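Long-range contact in protein argonaute (Marinitoga piezophila, PDB 5I4A), which uses short guide RNAs with a 5'-hydroxyl end to bind complementary target strands and cleave them, single-stranded DNA in particular: residues Glu559-Tyr571 and Ile595-Arg607. Residues are numbered along the deposited sequence; the frame is centred on the assembly and turned at random.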
ATOM      1  N   GLU A 559       1.075  11.096 -13.071  1.00 40.82           N
ATOM      2  CA  GLU A 559       2.318  11.863 -13.095  1.00 38.10           C
ATOM      3  C   GLU A 559       2.113  13.335 -12.756  1.00 38.91           C
ATOM      4  O   GLU A 559       3.022  14.147 -12.968  1.00 38.71           O
ATOM      5  CB  GLU A 559       3.043  11.731 -14.441  1.00 41.70           C
ATOM      6  CG  GLU A 559       3.350  10.284 -14.815  1.00 41.45           C
ATOM      7  CD  GLU A 559       4.070  10.156 -16.142  1.00 55.93           C
ATOM      8  OE1 GLU A 559       3.460   9.655 -17.111  1.00 60.60           O
ATOM      9  OE2 GLU A 559       5.249  10.562 -16.216  1.00 55.22           O
ATOM     10  N   TRP A 560       0.952  13.703 -12.221  1.00 36.89           N
ATOM     11  CA  TRP A 560       0.675  15.063 -11.791  1.00 36.62           C
ATOM     12  C   TRP A 560       0.732  15.168 -10.273  1.00 33.76           C
ATOM     13  O   TRP A 560       0.374  14.233  -9.553  1.00 33.53           O
ATOM     14  CB  TRP A 560      -0.700  15.527 -12.279  1.00 40.09           C
ATOM     15  CG  TRP A 560      -0.719  15.921 -13.712  1.00 38.43           C
ATOM     16  CD1 TRP A 560      -0.930  15.108 -14.789  1.00 34.42           C
ATOM     17  CD2 TRP A 560      -0.514  17.237 -14.236  1.00 40.44           C
ATOM     18  NE1 TRP A 560      -0.870  15.839 -15.951  1.00 36.74           N
ATOM     19  CE2 TRP A 560      -0.616  17.150 -15.638  1.00 39.25           C
ATOM     20  CE3 TRP A 560      -0.255  18.482 -13.655  1.00 35.87           C
ATOM     21  CZ2 TRP A 560      -0.468  18.258 -16.468  1.00 40.66           C
ATOM     22  CZ3 TRP A 560      -0.108  19.582 -14.480  1.00 42.07           C
ATOM     23  CH2 TRP A 560      -0.215  19.464 -15.870  1.00 43.57           C
ATOM     24  N   ILE A 561       1.187  16.323  -9.795  1.00 33.81           N
ATOM     25  CA  ILE A 561       1.172  16.664  -8.377  1.00 33.60           C
ATOM     26  C   ILE A 561       0.148  17.773  -8.178  1.00 42.15           C
ATOM     27  O   ILE A 561       0.245  18.837  -8.803  1.00 46.13           O
ATOM     28  CB  ILE A 561       2.560  17.095  -7.875  1.00 34.40           C
ATOM     29  CG1 ILE A 561       3.543  15.925  -7.939  1.00 37.21           C
ATOM     30  CG2 ILE A 561       2.468  17.632  -6.455  1.00 33.45           C
ATOM     31  CD1 ILE A 561       4.845  16.188  -7.206  1.00 38.97           C
ATOM     32  N   ILE A 562      -0.828  17.525  -7.312  1.00 33.42           N
ATOM     33  CA  ILE A 562      -1.926  18.451  -7.064  1.00 33.41           C
ATOM     34  C   ILE A 562      -1.786  19.004  -5.655  1.00 36.08           C
ATOM     35  O   ILE A 562      -1.562  18.247  -4.703  1.00 43.52           O
ATOM     36  CB  ILE A 562      -3.289  17.767  -7.258  1.00 41.77           C
ATOM     37  CG1 ILE A 562      -3.461  17.349  -8.719  1.00 40.67           C
ATOM     38  CG2 ILE A 562      -4.425  18.679  -6.815  1.00 55.96           C
ATOM     39  CD1 ILE A 562      -4.717  16.555  -8.975  1.00 48.62           C
ATOM     40  N   LYS A 563      -1.917  20.320  -5.522  1.00 39.72           N
ATOM     41  CA  LYS A 563      -1.877  20.979  -4.225  1.00 37.46           C
ATOM     42  C   LYS A 563      -3.292  21.110  -3.681  1.00 36.80           C
ATOM     43  O   LYS A 563      -4.160  21.698  -4.333  1.00 46.65           O
ATOM     44  CB  LYS A 563      -1.218  22.352  -4.337  1.00 43.03           C
ATOM     45  CG  LYS A 563      -1.421  23.240  -3.122  1.00 51.58           C
ATOM     46  CD  LYS A 563      -0.243  24.180  -2.949  1.00 54.58           C
ATOM     47  CE  LYS A 563      -0.666  25.525  -2.394  1.00 45.62           C
ATOM     48  NZ  LYS A 563       0.512  26.411  -2.182  1.00 54.89           N
ATOM     49  N   LEU A 564      -3.524  20.556  -2.493  1.00 36.53           N
ATOM     50  CA  LEU A 564      -4.788  20.744  -1.792  1.00 37.14           C
ATOM     51  C   LEU A 564      -4.787  22.032  -0.979  1.00 47.13           C
ATOM     52  O   LEU A 564      -5.664  22.885  -1.156  1.00 46.47           O
ATOM     53  CB  LEU A 564      -5.070  19.546  -0.885  1.00 32.45           C
ATOM     54  CG  LEU A 564      -5.180  18.200  -1.590  1.00 36.76           C
ATOM     55  CD1 LEU A 564      -5.448  17.108  -0.568  1.00 41.33           C
ATOM     56  CD2 LEU A 564      -6.271  18.239  -2.649  1.00 36.59           C
ATOM     57  N   ASP A 565      -3.819  22.180  -0.080  1.00 41.69           N
ATOM     58  CA  ASP A 565      -3.616  23.422   0.652  1.00 41.13           C
ATOM     59  C   ASP A 565      -2.117  23.625   0.831  1.00 40.71           C
ATOM     60  O   ASP A 565      -1.300  22.967   0.178  1.00 39.52           O
ATOM     61  CB  ASP A 565      -4.372  23.415   1.988  1.00 47.73           C
ATOM     62  CG  ASP A 565      -3.948  22.282   2.910  1.00 54.02           C
ATOM     63  OD1 ASP A 565      -2.732  22.064   3.100  1.00 52.18           O
ATOM     64  OD2 ASP A 565      -4.844  21.608   3.459  1.00 66.10           O
ATOM     65  N   GLU A 566      -1.757  24.521   1.750  1.00 40.31           N
ATOM     66  CA  GLU A 566      -0.368  24.943   1.871  1.00 45.58           C
ATOM     67  C   GLU A 566       0.546  23.798   2.287  1.00 47.39           C
ATOM     68  O   GLU A 566       1.727  23.781   1.916  1.00 45.03           O
ATOM     69  CB  GLU A 566      -0.267  26.101   2.864  1.00 56.05           C
ATOM     70  CG  GLU A 566       0.992  26.944   2.726  1.00 61.62           C
ATOM     71  CD  GLU A 566       1.086  27.668   1.390  1.00 59.46           C
ATOM     72  OE1 GLU A 566       0.079  27.720   0.650  1.00 58.13           O
ATOM     73  OE2 GLU A 566       2.178  28.192   1.081  1.00 49.42           O
ATOM     74  N   ASN A 567       0.027  22.828   3.038  1.00 47.87           N
ATOM     75  CA  ASN A 567       0.847  21.757   3.589  1.00 40.83           C
ATOM     76  C   ASN A 567       0.431  20.371   3.113  1.00 37.21           C
ATOM     77  O   ASN A 567       0.971  19.376   3.608  1.00 36.43           O
ATOM     78  CB  ASN A 567       0.816  21.806   5.119  1.00 43.42           C
ATOM     79  CG  ASN A 567       1.726  22.875   5.687  1.00 58.56           C
ATOM     80  OD1 ASN A 567       1.471  24.071   5.538  1.00 68.22           O
ATOM     81  ND2 ASN A 567       2.795  22.449   6.350  1.00 59.39           N
ATOM     82  N   THR A 568      -0.504  20.267   2.170  1.00 35.22           N
ATOM     83  CA  THR A 568      -1.045  18.975   1.764  1.00 40.20           C
ATOM     84  C   THR A 568      -1.064  18.884   0.246  1.00 33.99           C
ATOM     85  O   THR A 568      -1.681  19.721  -0.420  1.00 31.95           O
ATOM     86  CB  THR A 568      -2.450  18.766   2.332  1.00 47.72           C
ATOM     87  OG1 THR A 568      -2.500  19.292   3.664  1.00 49.93           O
ATOM     88  CG2 THR A 568      -2.785  17.285   2.385  1.00 52.56           C
ATOM     89  N   TYR A 569      -0.397  17.864  -0.292  1.00 30.28           N
ATOM     90  CA  TYR A 569      -0.355  17.610  -1.725  1.00 30.76           C
ATOM     91  C   TYR A 569      -0.759  16.169  -2.003  1.00 37.09           C
ATOM     92  O   TYR A 569      -0.760  15.315  -1.113  1.00 38.31           O
ATOM     93  CB  TYR A 569       1.043  17.859  -2.314  1.00 38.46           C
ATOM     94  CG  TYR A 569       1.486  19.306  -2.343  1.00 36.19           C
ATOM     95  CD1 TYR A 569       1.802  19.977  -1.171  1.00 40.01           C
ATOM     96  CD2 TYR A 569       1.616  19.989  -3.546  1.00 36.09           C
ATOM     97  CE1 TYR A 569       2.217  21.294  -1.192  1.00 42.03           C
ATOM     98  CE2 TYR A 569       2.035  21.309  -3.577  1.00 39.15           C
ATOM     99  CZ  TYR A 569       2.334  21.954  -2.397  1.00 39.39           C
ATOM    100  OH  TYR A 569       2.751  23.265  -2.421  1.00 39.85           O
ATOM    101  N   ILE A 570      -1.099  15.909  -3.263  1.00 33.40           N
ATOM    102  CA  ILE A 570      -1.375  14.565  -3.753  1.00 31.39           C
ATOM    103  C   ILE A 570      -0.635  14.387  -5.064  1.00 37.54           C
ATOM    104  O   ILE A 570      -0.760  15.222  -5.967  1.00 31.36           O
ATOM    105  CB  ILE A 570      -2.879  14.313  -3.972  1.00 40.04           C
ATOM    106  CG1 ILE A 570      -3.680  14.650  -2.724  1.00 44.26           C
ATOM    107  CG2 ILE A 570      -3.128  12.865  -4.372  1.00 44.04           C
ATOM    108  CD1 ILE A 570      -5.156  14.442  -2.912  1.00 52.84           C
ATOM    109  N   TYR A 571       0.127  13.306  -5.180  1.00 35.97           N
ATOM    110  CA  TYR A 571       0.691  12.927  -6.463  1.00 26.98           C
ATOM    111  C   TYR A 571       0.088  11.605  -6.914  1.00 23.44           C
ATOM    112  O   TYR A 571      -0.285  10.757  -6.097  1.00 30.32           O
ATOM    113  CB  TYR A 571       2.226  12.850  -6.419  1.00 33.45           C
ATOM    114  CG  TYR A 571       2.828  11.661  -5.701  1.00 23.42           C
ATOM    115  CD1 TYR A 571       2.965  10.432  -6.338  1.00 27.84           C
ATOM    116  CD2 TYR A 571       3.310  11.781  -4.404  1.00 24.93           C
ATOM    117  CE1 TYR A 571       3.531   9.348  -5.691  1.00 29.71           C
ATOM    118  CE2 TYR A 571       3.881  10.703  -3.751  1.00 34.16           C
ATOM    119  CZ  TYR A 571       3.988   9.489  -4.398  1.00 29.25           C
ATOM    120  OH  TYR A 571       4.554   8.412  -3.753  1.00 28.18           O
ATOM    121  N   ILE A 595       7.927  24.072   1.002  1.00 46.38           N
ATOM    122  CA  ILE A 595       7.033  22.922   0.894  1.00 47.04           C
ATOM    123  C   ILE A 595       7.076  22.362  -0.521  1.00 37.94           C
ATOM    124  O   ILE A 595       7.248  21.156  -0.727  1.00 41.10           O
ATOM    125  CB  ILE A 595       5.602  23.309   1.306  1.00 49.08           C
ATOM    126  CG1 ILE A 595       5.579  23.836   2.742  1.00 51.83           C
ATOM    127  CG2 ILE A 595       4.661  22.124   1.158  1.00 33.37           C
ATOM    128  CD1 ILE A 595       6.200  22.895   3.745  1.00 51.32           C
ATOM    129  N   GLU A 596       6.954  23.244  -1.519  1.00 26.70           N
ATOM    130  CA  GLU A 596       6.975  22.816  -2.916  1.00 36.36           C
ATOM    131  C   GLU A 596       8.234  22.022  -3.245  1.00 34.57           C
ATOM    132  O   GLU A 596       8.176  21.020  -3.968  1.00 27.68           O
ATOM    133  CB  GLU A 596       6.864  24.030  -3.841  1.00 38.29           C
ATOM    134  CG  GLU A 596       5.546  24.784  -3.749  1.00 55.38           C
ATOM    135  CD  GLU A 596       5.514  25.789  -2.610  1.00 72.53           C
ATOM    136  OE1 GLU A 596       6.526  25.915  -1.891  1.00 76.60           O
ATOM    137  OE2 GLU A 596       4.473  26.458  -2.440  1.00 81.47           O
ATOM    138  N   GLU A 597       9.384  22.457  -2.727  1.00 31.96           N
ATOM    139  CA  GLU A 597      10.631  21.749  -2.991  1.00 26.32           C
ATOM    140  C   GLU A 597      10.662  20.399  -2.288  1.00 27.71           C
ATOM    141  O   GLU A 597      11.132  19.408  -2.859  1.00 28.33           O
ATOM    142  CB  GLU A 597      11.818  22.608  -2.562  1.00 30.30           C
ATOM    143  CG  GLU A 597      12.065  23.811  -3.454  1.00 31.19           C
ATOM    144  CD  GLU A 597      12.981  24.829  -2.810  1.00 29.19           C
ATOM    145  OE1 GLU A 597      13.048  24.860  -1.564  1.00 31.43           O
ATOM    146  OE2 GLU A 597      13.631  25.596  -3.548  1.00 39.20           O
ATOM    147  N   ILE A 598      10.163  20.341  -1.052  1.00 24.87           N
ATOM    148  CA  ILE A 598      10.090  19.073  -0.329  1.00 28.39           C
ATOM    149  C   ILE A 598       9.179  18.097  -1.062  1.00 25.41           C
ATOM    150  O   ILE A 598       9.499  16.912  -1.209  1.00 33.44           O
ATOM    151  CB  ILE A 598       9.613  19.307   1.116  1.00 33.09           C
ATOM    152  CG1 ILE A 598      10.613  20.183   1.871  1.00 36.23           C
ATOM    153  CG2 ILE A 598       9.424  17.982   1.837  1.00 37.24           C
ATOM    154  CD1 ILE A 598      10.173  20.528   3.284  1.00 25.96           C
ATOM    155  N   ILE A 599       8.027  18.580  -1.532  1.00 28.80           N
ATOM    156  CA  ILE A 599       7.089  17.715  -2.242  1.00 27.55           C
ATOM    157  C   ILE A 599       7.731  17.155  -3.504  1.00 26.34           C
ATOM    158  O   ILE A 599       7.549  15.980  -3.844  1.00 19.71           O
ATOM    159  CB  ILE A 599       5.795  18.484  -2.564  1.00 26.16           C
ATOM    160  CG1 ILE A 599       5.142  19.000  -1.279  1.00 30.30           C
ATOM    161  CG2 ILE A 599       4.832  17.610  -3.344  1.00 17.76           C
ATOM    162  CD1 ILE A 599       4.803  17.926  -0.279  1.00 29.65           C
ATOM    163  N   GLU A 600       8.497  17.985  -4.217  1.00 26.31           N
ATOM    164  CA  GLU A 600       9.155  17.516  -5.431  1.00 24.35           C
ATOM    165  C   GLU A 600      10.206  16.460  -5.114  1.00 21.25           C
ATOM    166  O   GLU A 600      10.363  15.491  -5.865  1.00 16.44           O
ATOM    167  CB  GLU A 600       9.778  18.690  -6.185  1.00 31.14           C
ATOM    168  CG  GLU A 600      10.455  18.299  -7.494  1.00 38.41           C
ATOM    169  CD  GLU A 600      11.382  19.374  -8.012  1.00 54.93           C
ATOM    170  OE1 GLU A 600      11.369  19.626  -9.238  1.00 55.16           O
ATOM    171  OE2 GLU A 600      12.121  19.961  -7.192  1.00 66.66           O
ATOM    172  N   GLN A 601      10.932  16.622  -4.003  1.00 20.29           N
ATOM    173  CA  GLN A 601      11.935  15.625  -3.640  1.00 28.20           C
ATOM    174  C   GLN A 601      11.281  14.310  -3.241  1.00 29.37           C
ATOM    175  O   GLN A 601      11.808  13.235  -3.540  1.00 28.75           O
ATOM    176  CB  GLN A 601      12.823  16.146  -2.511  1.00 28.45           C
ATOM    177  CG  GLN A 601      13.872  17.141  -2.961  1.00 27.51           C
ATOM    178  CD  GLN A 601      14.714  17.644  -1.811  1.00 37.35           C
ATOM    179  OE1 GLN A 601      15.154  16.868  -0.964  1.00 36.98           O
ATOM    180  NE2 GLN A 601      14.934  18.951  -1.765  1.00 41.61           N
ATOM    181  N   ILE A 602      10.130  14.377  -2.567  1.00 28.92           N
ATOM    182  CA  ILE A 602       9.424  13.159  -2.182  1.00 27.72           C
ATOM    183  C   ILE A 602       8.951  12.410  -3.420  1.00 30.80           C
ATOM    184  O   ILE A 602       9.025  11.177  -3.487  1.00 31.17           O
ATOM    185  CB  ILE A 602       8.261  13.496  -1.231  1.00 26.12           C
ATOM    186  CG1 ILE A 602       8.808  13.977   0.117  1.00 23.03           C
ATOM    187  CG2 ILE A 602       7.341  12.296  -1.050  1.00 30.45           C
ATOM    188  CD1 ILE A 602       7.766  14.554   1.022  1.00 31.43           C
ATOM    189  N   TYR A 603       8.473  13.143  -4.428  1.00 24.71           N
ATOM    190  CA  TYR A 603       8.064  12.503  -5.673  1.00 24.93           C
ATOM    191  C   TYR A 603       9.258  11.902  -6.403  1.00 20.15           C
ATOM    192  O   TYR A 603       9.180  10.779  -6.916  1.00 24.05           O
ATOM    193  CB  TYR A 603       7.337  13.502  -6.570  1.00 21.70           C
ATOM    194  CG  TYR A 603       6.851  12.893  -7.864  1.00 23.86           C
ATOM    195  CD1 TYR A 603       5.698  12.121  -7.897  1.00 21.90           C
ATOM    196  CD2 TYR A 603       7.546  13.082  -9.048  1.00 23.15           C
ATOM    197  CE1 TYR A 603       5.249  11.557  -9.073  1.00 30.07           C
ATOM    198  CE2 TYR A 603       7.105  12.521 -10.232  1.00 23.74           C
ATOM    199  CZ  TYR A 603       5.956  11.762 -10.239  1.00 29.48           C
ATOM    200  OH  TYR A 603       5.506  11.200 -11.410  1.00 31.21           O
ATOM    201  N   LEU A 604      10.370  12.637  -6.468  1.00 28.90           N
ATOM    202  CA  LEU A 604      11.569  12.102  -7.106  1.00 21.02           C
ATOM    203  C   LEU A 604      12.058  10.847  -6.398  1.00 22.79           C
ATOM    204  O   LEU A 604      12.643   9.965  -7.037  1.00 20.85           O
ATOM    205  CB  LEU A 604      12.676  13.158  -7.132  1.00 19.12           C
ATOM    206  CG  LEU A 604      12.463  14.401  -8.003  1.00 21.45           C
ATOM    207  CD1 LEU A 604      13.442  15.493  -7.621  1.00 20.36           C
ATOM    208  CD2 LEU A 604      12.593  14.063  -9.483  1.00 16.77           C
ATOM    209  N   LEU A 605      11.814  10.739  -5.090  1.00 19.24           N
ATOM    210  CA  LEU A 605      12.203   9.537  -4.360  1.00 24.42           C
ATOM    211  C   LEU A 605      11.506   8.289  -4.889  1.00 14.98           C
ATOM    212  O   LEU A 605      12.014   7.176  -4.709  1.00 16.63           O
ATOM    213  CB  LEU A 605      11.911   9.702  -2.870  1.00 23.99           C
ATOM    214  CG  LEU A 605      12.915  10.550  -2.086  1.00 28.91           C
ATOM    215  CD1 LEU A 605      12.489  10.661  -0.633  1.00 22.22           C
ATOM    216  CD2 LEU A 605      14.307   9.947  -2.203  1.00 28.27           C
ATOM    217  N   THR A 606      10.344   8.442  -5.528  1.00 23.98           N
ATOM    218  CA  THR A 606       9.683   7.289  -6.131  1.00 22.87           C
ATOM    219  C   THR A 606      10.421   6.766  -7.358  1.00 23.74           C
ATOM    220  O   THR A 606      10.059   5.702  -7.872  1.00 24.50           O
ATOM    221  CB  THR A 606       8.240   7.635  -6.516  1.00 29.46           C
ATOM    222  OG1 THR A 606       8.235   8.397  -7.730  1.00 22.88           O
ATOM    223  CG2 THR A 606       7.566   8.445  -5.411  1.00 22.86           C
ATOM    224  N   ARG A 607      11.442   7.480  -7.835  1.00 25.91           N
ATOM    225  CA  ARG A 607      12.167   7.093  -9.034  1.00 20.33           C
ATOM    226  C   ARG A 607      13.668   6.947  -8.831  1.00 20.58           C
ATOM    227  O   ARG A 607      14.373   6.647  -9.800  1.00 20.55           O
ATOM    228  CB  ARG A 607      11.929   8.113 -10.159  1.00 19.61           C
ATOM    229  CG  ARG A 607      10.473   8.319 -10.534  1.00 22.18           C
ATOM    230  CD  ARG A 607       9.904   7.123 -11.288  1.00 27.32           C
ATOM    231  NE  ARG A 607       8.637   7.464 -11.924  1.00 29.01           N
ATOM    232  CZ  ARG A 607       8.535   8.011 -13.132  1.00 33.48           C
ATOM    233  NH1 ARG A 607       9.629   8.266 -13.839  1.00 38.72           N
ATOM    234  NH2 ARG A 607       7.341   8.301 -13.633  1.00 23.77           N
TER
HETATM  235  O   HOH W   1       2.578  26.136  -4.099  1.00 48.62           O
HETATM  236  O   HOH W   2       2.823  24.737  -0.179  1.00 50.49           O
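Ile599 lies over one face of the Tyr569 ring, its CG1 3.8 Å from the ring centroid in a CH-pi contact, while Lys563 CG lies off-centre over the opposite face. One helical turn earlier, Ile595 CG2 reaches Tyr569 CE1 at 3.5 Å; one turn later comes Tyr603. A chi1 of -178°, which turns CG opposite the backbone N, carries the Tyr603 ring toward the strands, where its edge meets the face of Tyr571, an offset edge-to-face pair with planes 78° apart. Ile561 touches both helix residues, its CG2 against Ile599 CG2 and its CD1 3.7 Å from Tyr603 CB. Beyond this row, Thr606 CG2 approaches Tyr571 OH, which bonds to the carbonyl of Lys618, and Tyr603 OH abuts CA and CB of Glu559. Helix 595-605 thus packs on the hairpin of strands 560-565 and 568-571 in the central sheet of the RNase H-like PIWI domain. At the hairpin-turn end the contact becomes polar. A water bonds to Tyr569 OH (2.7 Å) and donates to Glu566 O; a second water links Lys563 NZ to Glu596 OE2; the direct salt bridge between these two atoms is long, 4.0 Å. Lys563 NZ also forms a salt bridge to Glu566 OE1 (3.1 Å). At the far end Glu559 OE2 comes near Arg607 NH2, too far for a salt bridge; Arg607 NH1 bonds to Tyr271 OH. Replacing Tyr569 with an alanine would probably open a gap beside Ile595 and Ile599 and deprive the first water of its phenol partner. Apolar and aromatic packing therefore joins helix to hairpin, whereas Lys563 probably offsets the repulsion between Glu566 and Glu596 at the water-bridged edge.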